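Local coordinates for protein cadherin-23 (PDB 5UZ8) that probably mediates calcium-dependent adhesion as part of the mechanotransduction machinery of hearing, its tandem cadherin repeats joined by calcium-binding linkers, at residues V156-I164 against L174-Y185; S254-E263 against L293-G301. All coordinates share one frame; numbering follows the deposited sequence. Where two conformers were deposited one is given.

How the contacts relate
Contact 1 closes before contact 2 opens along the chain, and the two lie in consecutive cadherin repeats. Their centres are about 31 Å apart and their nearest atoms about 7 Å, without touching, and they share no sheet: contact 1 runs from edge strand 162-164 of one sheet to strand 184-193 of another, whereas contact 2 pairs strand 259-263 with 290-298. Between them lies the calcium-binding junction of the two domains. E180 of contact 1 bridges two calcium ions, one of them also held by D178, N255 and D299 of contact 2 bind a third, and D251 and D218 help to fill the sites, consistent with a calcium-stiffened cadherin linker.

Contact 1. Residues V156-I164 against L174-Y185; sequences VDGEGKFAI and LSSLDREKKDHY. With CA (calcium ion), chain G; CA (calcium ion), chain F; GSH (glutathione), chain L.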
# COMPACT_ATOMS: atom_id res chain seq x y z
N VAL A 156 -6.59 3.74 4.25
CA VAL A 156 -7.08 4.97 4.82
C VAL A 156 -8.51 5.26 4.32
O VAL A 156 -9.35 5.70 5.08
CB VAL A 156 -6.15 6.13 4.47
CG1 VAL A 156 -6.77 7.49 4.83
CG2 VAL A 156 -4.82 5.93 5.17
N ASP A 157 -8.78 5.00 3.05
CA ASP A 157 -10.14 5.20 2.50
C ASP A 157 -10.26 4.42 1.18
O ASP A 157 -9.84 4.89 0.11
CB ASP A 157 -10.45 6.68 2.29
CG ASP A 157 -11.84 6.92 1.65
OD1 ASP A 157 -12.69 5.99 1.59
OD2 ASP A 157 -12.08 8.07 1.23
N GLY A 158 -10.87 3.25 1.28
CA GLY A 158 -11.16 2.43 0.14
C GLY A 158 -12.28 2.93 -0.75
O GLY A 158 -12.50 2.33 -1.80
N GLU A 159 -12.99 3.98 -0.31
CA GLU A 159 -14.08 4.63 -1.06
C GLU A 159 -15.31 3.71 -1.22
O GLU A 159 -16.18 3.95 -2.05
CB GLU A 159 -13.57 5.16 -2.40
CG GLU A 159 -12.34 6.07 -2.26
CD GLU A 159 -11.83 6.61 -3.59
OE1 GLU A 159 -12.66 6.83 -4.54
OE2 GLU A 159 -10.57 6.80 -3.67
N GLY A 160 -15.36 2.66 -0.41
CA GLY A 160 -16.35 1.61 -0.58
C GLY A 160 -16.14 0.73 -1.80
O GLY A 160 -16.98 -0.14 -2.06
N LYS A 161 -15.04 0.93 -2.54
CA LYS A 161 -14.76 0.17 -3.74
C LYS A 161 -13.72 -0.93 -3.52
O LYS A 161 -13.75 -1.92 -4.25
CB LYS A 161 -14.22 1.08 -4.85
CG LYS A 161 -15.03 2.36 -5.12
CD LYS A 161 -16.51 2.11 -5.18
CE LYS A 161 -16.87 1.37 -6.43
NZ LYS A 161 -18.36 1.32 -6.58
N PHE A 162 -12.80 -0.72 -2.59
CA PHE A 162 -11.72 -1.65 -2.29
C PHE A 162 -11.59 -1.90 -0.79
O PHE A 162 -11.92 -1.03 0.03
CB PHE A 162 -10.39 -1.09 -2.79
CG PHE A 162 -10.42 -0.75 -4.25
CD1 PHE A 162 -10.28 -1.75 -5.19
CD2 PHE A 162 -10.71 0.54 -4.67
CE1 PHE A 162 -10.38 -1.47 -6.55
CE2 PHE A 162 -10.78 0.84 -6.02
CZ PHE A 162 -10.61 -0.17 -6.95
N ALA A 163 -11.07 -3.08 -0.47
CA ALA A 163 -10.82 -3.47 0.90
C ALA A 163 -9.51 -4.21 0.97
O ALA A 163 -9.04 -4.79 -0.02
CB ALA A 163 -11.93 -4.36 1.41
N ILE A 164 -8.89 -4.16 2.13
CA ILE A 164 -7.63 -4.86 2.34
C ILE A 164 -7.78 -5.85 3.46
O ILE A 164 -8.48 -5.58 4.45
CB ILE A 164 -6.47 -3.87 2.67
CG1 ILE A 164 -5.11 -4.56 2.59
CG2 ILE A 164 -6.66 -3.24 4.06
CD1 ILE A 164 -3.93 -3.59 2.41
N LEU A 174 -14.34 -4.45 -3.56
CA LEU A 174 -15.42 -4.51 -2.54
C LEU A 174 -16.80 -4.25 -3.17
O LEU A 174 -17.82 -4.77 -2.70
CB LEU A 174 -15.09 -3.52 -1.42
CG LEU A 174 -16.09 -3.36 -0.26
CD1 LEU A 174 -16.22 -4.65 0.56
CD2 LEU A 174 -15.69 -2.18 0.61
N SER A 175 -16.86 -3.42 -4.20
CA SER A 175 -18.07 -3.26 -4.98
C SER A 175 -17.72 -2.93 -6.44
O SER A 175 -16.60 -2.58 -6.76
CB SER A 175 -18.93 -2.15 -4.40
OG SER A 175 -18.13 -0.99 -4.40
N SER A 176 -18.70 -3.05 -7.32
CA SER A 176 -18.39 -3.04 -8.75
C SER A 176 -17.83 -1.68 -9.22
O SER A 176 -18.19 -0.62 -8.71
CB SER A 176 -19.62 -3.43 -9.58
OG SER A 176 -20.66 -2.53 -9.34
N LEU A 177 -16.90 -1.76 -10.16
CA LEU A 177 -16.26 -0.61 -10.71
C LEU A 177 -17.02 -0.15 -11.96
O LEU A 177 -17.82 -0.88 -12.52
CB LEU A 177 -14.80 -0.95 -11.05
CG LEU A 177 -14.01 -1.48 -9.84
CD1 LEU A 177 -12.54 -1.67 -10.19
CD2 LEU A 177 -14.13 -0.61 -8.58
N ASP A 178 -16.74 1.09 -12.35
CA ASP A 178 -17.29 1.70 -13.55
C ASP A 178 -16.29 2.72 -14.03
O ASP A 178 -16.16 3.81 -13.44
CB ASP A 178 -18.65 2.32 -13.24
CG ASP A 178 -19.32 2.95 -14.46
OD1 ASP A 178 -18.74 2.89 -15.59
OD2 ASP A 178 -20.42 3.52 -14.29
N ARG A 179 -15.58 2.39 -15.10
CA ARG A 179 -14.62 3.36 -15.65
C ARG A 179 -15.22 4.75 -15.94
O ARG A 179 -14.55 5.79 -15.80
CB ARG A 179 -13.98 2.84 -16.92
CG ARG A 179 -12.72 3.63 -17.28
CD ARG A 179 -12.39 3.45 -18.74
NE ARG A 179 -13.45 4.05 -19.54
CZ ARG A 179 -13.58 5.35 -19.80
NH1 ARG A 179 -12.64 6.25 -19.46
NH2 ARG A 179 -14.63 5.77 -20.49
N GLU A 180 -16.47 4.73 -16.38
CA GLU A 180 -17.13 5.95 -16.75
C GLU A 180 -17.41 6.89 -15.54
O GLU A 180 -17.56 8.10 -15.72
CB GLU A 180 -18.43 5.63 -17.48
CG GLU A 180 -18.28 5.21 -18.94
CD GLU A 180 -17.69 3.84 -19.14
OE1 GLU A 180 -16.70 3.73 -19.92
OE2 GLU A 180 -18.16 2.86 -18.56
N LYS A 181 -17.54 6.32 -14.35
CA LYS A 181 -17.73 7.06 -13.09
C LYS A 181 -16.36 7.53 -12.58
O LYS A 181 -16.15 8.68 -12.26
CB LYS A 181 -18.38 6.17 -12.01
CG LYS A 181 -19.89 5.96 -12.09
CD LYS A 181 -20.41 5.16 -10.88
CE LYS A 181 -21.82 4.60 -11.07
NZ LYS A 181 -21.84 3.43 -11.99
N LYS A 182 -15.41 6.60 -12.52
CA LYS A 182 -14.08 6.92 -12.02
C LYS A 182 -13.08 5.97 -12.65
O LYS A 182 -13.25 4.74 -12.57
CB LYS A 182 -14.05 6.78 -10.49
CG LYS A 182 -12.74 7.20 -9.86
CD LYS A 182 -12.86 7.62 -8.39
CE LYS A 182 -11.50 8.06 -7.85
NZ LYS A 182 -11.61 8.64 -6.48
N ASP A 183 -12.08 6.52 -13.31
CA ASP A 183 -11.21 5.69 -14.16
C ASP A 183 -9.92 5.22 -13.50
O ASP A 183 -9.18 4.43 -14.09
CB ASP A 183 -10.91 6.35 -15.52
CG ASP A 183 -10.13 7.64 -15.41
OD1 ASP A 183 -9.72 8.07 -14.32
OD2 ASP A 183 -9.90 8.24 -16.50
N HIS A 184 -9.61 5.72 -12.32
CA HIS A 184 -8.50 5.19 -11.55
C HIS A 184 -8.58 5.71 -10.11
O HIS A 184 -9.23 6.74 -9.83
CB HIS A 184 -7.15 5.62 -12.11
CG HIS A 184 -6.87 7.08 -11.96
ND1 HIS A 184 -7.57 8.04 -12.65
CD2 HIS A 184 -5.95 7.75 -11.22
CE1 HIS A 184 -7.09 9.24 -12.36
NE2 HIS A 184 -6.11 9.09 -11.48
N TYR A 185 -7.88 5.02 -9.23
CA TYR A 185 -7.85 5.31 -7.80
C TYR A 185 -6.39 5.40 -7.35
O TYR A 185 -5.53 4.63 -7.84
CB TYR A 185 -8.54 4.16 -7.05
CG TYR A 185 -9.98 4.00 -7.41
CD1 TYR A 185 -10.36 3.28 -8.54
CD2 TYR A 185 -10.99 4.57 -6.62
CE1 TYR A 185 -11.71 3.13 -8.89
CE2 TYR A 185 -12.34 4.39 -6.92
CZ TYR A 185 -12.68 3.67 -8.07
OH TYR A 185 -13.99 3.52 -8.44
CA CA G . -19.04 1.25 -17.26
CA CA F . -16.89 1.44 -20.56
N1 GSH L . -24.98 0.25 -13.83
CA1 GSH L . -24.09 -0.44 -14.75
C1 GSH L . -22.86 -0.89 -14.00
O11 GSH L . -22.76 -0.56 -12.80
O12 GSH L . -21.99 -1.54 -14.63
CB1 GSH L . -23.69 0.47 -15.93
CG1 GSH L . -22.88 1.68 -15.47
CD1 GSH L . -22.25 2.39 -16.66
OE1 GSH L . -21.31 1.89 -17.27
N2 GSH L . -22.75 3.59 -16.94
CA2 GSH L . -22.14 4.48 -17.90
C2 GSH L . -21.82 5.81 -17.28
O2 GSH L . -21.80 6.81 -17.99
CB2 GSH L . -23.08 4.64 -19.10
SG2 GSH L . -23.26 3.04 -19.90
N3 GSH L . -21.49 5.81 -15.99
CA3 GSH L . -21.07 7.00 -15.27
C3 GSH L . -22.02 7.37 -14.15
O31 GSH L . -21.78 8.44 -13.54
O32 GSH L . -22.96 6.60 -13.84
O HOH W 1 -8.57 8.18 -5.68
O HOH W 2 -19.64 -0.16 -15.35
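F162 drives its ring edge into the face of Y185, a T-shaped pair with centroids 4.9 Å apart and planes at 78°. CE2 of F162 stands over the centre of the tyrosine ring, 3.5 Å from CD1 of Y185. L177 joins this centre: its CD2 lies 3.9 Å from F162 CZ, the two side chains meeting nearly at right angles. K182 CG covers the opposite face of Y185, nearer the rim, so the ring is sandwiched.

K161 borders the apolar group with its aliphatic part. Its chi1 (-49°) sets CG beside the phenol of Y185, and bends at chi2 and chi3 then fold the chain so that NZ reaches S176 O at 2.9 Å, with a weaker bond to S175 OG. S175 OG in turn donates to G160 O at 2.7 Å, and L174 N to K161 O at 2.7 Å. At the other edge, E159 lays its carboxylate beside the rim of Y185 and receives K182 NZ on the syn side of OE1, a 2.9 Å salt bridge; a water also links E159 OE2 to K182 NZ. Were Y185 replaced by alanine, the F162 edge would probably lose its aromatic face, a gap would open beside K161 CG, and the E159-K182 bridge would be less well positioned.

Beyond L177, D178 OD1 and E180 OE2 bind one calcium, which glutathione OE1 also coordinates, and both E180 oxygens bind a second; E127 and D218 help to complete the first site. D178 OD1 also accepts from E180 N, an Asx turn that brings the two acids together. The chemistry thus changes from an aromatic core to ion pairs to metal ligands, and the positive calcium ions probably offset the mutual repulsion of the clustered carboxylates.

Contact 2. Residues S254-E263 against L293-G301; sequences SNSQLTYSLE and LTVVATDGG. With CA (calcium ion), chain E.
Y260 and A297 face each other as a non-hydrogen-bonded antiparallel pair, with ring atom CE1 of Y260 4.0 Å from A297 CB. L262 and V295 repeat that pairing on the same face of the sheet. L262 holds CG anti to its carbonyl carbon (chi1 -58°) and continues extended, which lays CD2 alongside V295 CG2 at 3.9 Å, both side chains pointing the same way.

The other face, carrying T259, S261, E263, T294, V296 and T298, is more polar. S261 OG sits between its backbone N and carbonyl carbon (chi1 57°), a position that brings it 3.4 Å from V296 CB and also to a water shared with T298 OG1 and T259 O. E263 stretches out past CG, and its carboxyl carbon CD packs 3.7 Å from V296 CG2, the two side chains crossing at a slant. The N-to-C directions of the short strand segments are 153° apart, nearly antiparallel, and their axes approach to 4.7 Å. Six backbone bonds join the hydrogen-bonded pairs T259-T298, S261-V296 and E263-T294.

Past T298 the pairing gives way to a calcium site. D299 OD2 (2.4 Å) and N255 O bind the same ion, with N217, C219, D249 and D251 completing it. D299 OD1 accepts from G301 N, forming an Asx turn, and from L305 N, which together fix how the carboxylate is turned. N255 ND2 bonds instead to D215.

Within the cadherin fold, strand 259-263 is an outermost strand of its four-stranded mixed sheet and 290-298 lies inside it, bonded on its other side to strand 306-316. Strand 270-272 receives Y260 and L262, while T294 and V296 touch T308 of strand 306-316.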
# COMPACT_ATOMS: atom_id res chain seq x y z
N SER A 254 -11.78 3.36 -29.35
CA SER A 254 -12.61 2.73 -30.38
C SER A 254 -14.01 2.37 -29.85
O SER A 254 -14.97 2.38 -30.61
CB SER A 254 -11.91 1.51 -31.00
OG SER A 254 -11.61 0.54 -30.01
N ASN A 255 -14.14 2.11 -28.54
CA ASN A 255 -15.43 1.78 -27.92
C ASN A 255 -16.47 2.92 -27.96
O ASN A 255 -17.66 2.68 -27.73
CB ASN A 255 -15.25 1.24 -26.49
CG ASN A 255 -14.56 -0.11 -26.46
OD1 ASN A 255 -14.58 -0.86 -27.45
ND2 ASN A 255 -13.90 -0.43 -25.33
N SER A 256 -15.99 4.14 -28.21
CA SER A 256 -16.86 5.30 -28.38
C SER A 256 -16.64 6.03 -29.71
O SER A 256 -17.18 7.12 -29.91
CB SER A 256 -16.69 6.26 -27.20
OG SER A 256 -15.35 6.68 -27.07
N GLN A 257 -15.95 5.39 -30.64
CA GLN A 257 -15.82 5.93 -32.00
C GLN A 257 -17.05 5.52 -32.82
O GLN A 257 -17.30 4.34 -32.97
CB GLN A 257 -14.54 5.41 -32.66
CG GLN A 257 -13.31 6.25 -32.31
CD GLN A 257 -13.48 7.68 -32.78
OE1 GLN A 257 -13.53 7.94 -33.99
NE2 GLN A 257 -13.71 8.60 -31.83
N LEU A 258 -17.78 6.49 -33.35
CA LEU A 258 -19.12 6.22 -33.89
C LEU A 258 -19.17 6.34 -35.39
O LEU A 258 -18.55 7.25 -35.97
CB LEU A 258 -20.12 7.21 -33.30
CG LEU A 258 -20.24 7.21 -31.78
CD1 LEU A 258 -21.21 8.29 -31.30
CD2 LEU A 258 -20.65 5.84 -31.28
N THR A 259 -19.92 5.45 -36.02
CA THR A 259 -20.18 5.56 -37.43
C THR A 259 -21.70 5.59 -37.63
O THR A 259 -22.44 4.85 -36.96
CB THR A 259 -19.49 4.45 -38.23
OG1 THR A 259 -19.82 3.19 -37.69
CG2 THR A 259 -18.00 4.56 -38.14
N TYR A 260 -22.15 6.45 -38.53
CA TYR A 260 -23.59 6.65 -38.80
C TYR A 260 -24.06 5.93 -40.05
O TYR A 260 -23.33 5.82 -41.04
CB TYR A 260 -23.89 8.13 -38.97
CG TYR A 260 -23.55 8.91 -37.75
CD1 TYR A 260 -24.45 9.02 -36.70
CD2 TYR A 260 -22.30 9.51 -37.61
CE1 TYR A 260 -24.11 9.75 -35.55
CE2 TYR A 260 -21.95 10.20 -36.45
CZ TYR A 260 -22.87 10.31 -35.43
OH TYR A 260 -22.53 11.01 -34.27
N SER A 261 -25.29 5.44 -40.02
CA SER A 261 -25.91 4.83 -41.17
C SER A 261 -27.40 5.17 -41.11
O SER A 261 -27.90 5.66 -40.07
CB SER A 261 -25.67 3.33 -41.18
OG SER A 261 -26.16 2.73 -39.98
N LEU A 262 -28.07 4.96 -42.23
CA LEU A 262 -29.52 5.07 -42.33
C LEU A 262 -30.17 3.71 -42.59
O LEU A 262 -29.59 2.85 -43.28
CB LEU A 262 -29.92 5.97 -43.49
CG LEU A 262 -29.35 7.37 -43.43
CD1 LEU A 262 -29.77 8.19 -44.64
CD2 LEU A 262 -29.75 8.05 -42.13
N GLU A 263 -31.39 3.57 -42.08
CA GLU A 263 -32.20 2.35 -42.24
C GLU A 263 -33.64 2.71 -42.56
O GLU A 263 -34.08 3.85 -42.37
CB GLU A 263 -32.16 1.50 -40.96
CG GLU A 263 -30.96 0.59 -40.85
CD GLU A 263 -30.93 -0.18 -39.54
OE1 GLU A 263 -31.93 -0.18 -38.79
OE2 GLU A 263 -29.89 -0.78 -39.25
N LEU A 293 -37.11 8.36 -41.37
CA LEU A 293 -35.86 7.62 -41.51
C LEU A 293 -35.42 7.14 -40.14
O LEU A 293 -35.78 7.75 -39.11
CB LEU A 293 -34.77 8.51 -42.07
CG LEU A 293 -35.09 9.21 -43.39
CD1 LEU A 293 -33.99 10.18 -43.83
CD2 LEU A 293 -35.35 8.16 -44.44
N THR A 294 -34.68 6.04 -40.13
CA THR A 294 -34.05 5.57 -38.92
C THR A 294 -32.56 5.84 -39.03
O THR A 294 -31.93 5.38 -40.00
CB THR A 294 -34.29 4.08 -38.71
OG1 THR A 294 -35.68 3.87 -38.52
CG2 THR A 294 -33.58 3.61 -37.47
N VAL A 295 -32.03 6.62 -38.10
CA VAL A 295 -30.60 6.98 -38.11
C VAL A 295 -29.95 6.10 -37.05
O VAL A 295 -30.46 6.01 -35.92
CB VAL A 295 -30.39 8.46 -37.76
CG1 VAL A 295 -28.92 8.85 -37.82
CG2 VAL A 295 -31.18 9.34 -38.71
N VAL A 296 -28.86 5.44 -37.41
CA VAL A 296 -28.19 4.50 -36.52
C VAL A 296 -26.78 5.03 -36.27
O VAL A 296 -26.12 5.44 -37.21
CB VAL A 296 -28.06 3.13 -37.19
CG1 VAL A 296 -27.46 2.09 -36.25
CG2 VAL A 296 -29.39 2.67 -37.75
N ALA A 297 -26.34 4.98 -35.01
CA ALA A 297 -24.95 5.26 -34.64
C ALA A 297 -24.40 3.97 -34.06
O ALA A 297 -25.04 3.38 -33.21
CB ALA A 297 -24.86 6.37 -33.60
N THR A 298 -23.27 3.51 -34.57
CA THR A 298 -22.67 2.24 -34.13
C THR A 298 -21.26 2.54 -33.64
O THR A 298 -20.49 3.23 -34.33
CB THR A 298 -22.63 1.25 -35.31
OG1 THR A 298 -23.95 1.05 -35.81
CG2 THR A 298 -22.05 -0.08 -34.92
N ASP A 299 -20.89 1.99 -32.48
CA ASP A 299 -19.56 2.20 -31.96
C ASP A 299 -18.57 1.20 -32.56
O ASP A 299 -18.94 0.33 -33.39
CB ASP A 299 -19.53 2.26 -30.42
CG ASP A 299 -19.84 0.93 -29.74
OD1 ASP A 299 -19.62 -0.17 -30.32
OD2 ASP A 299 -20.27 0.99 -28.57
N GLY A 300 -17.30 1.35 -32.18
CA GLY A 300 -16.23 0.49 -32.67
C GLY A 300 -15.85 -0.65 -31.76
O GLY A 300 -14.75 -1.22 -31.91
N GLY A 301 -16.74 -1.02 -30.85
CA GLY A 301 -16.51 -2.15 -29.97
C GLY A 301 -16.64 -3.46 -30.70
O GLY A 301 -17.05 -3.49 -31.85
CA CA E . -19.64 2.16 -26.63
O HOH W 3 -12.84 -2.22 -30.29
O HOH W 4 -24.28 2.84 -37.95
O HOH W 5 -18.28 1.87 -35.97
O HOH W 6 -37.02 4.42 -41.55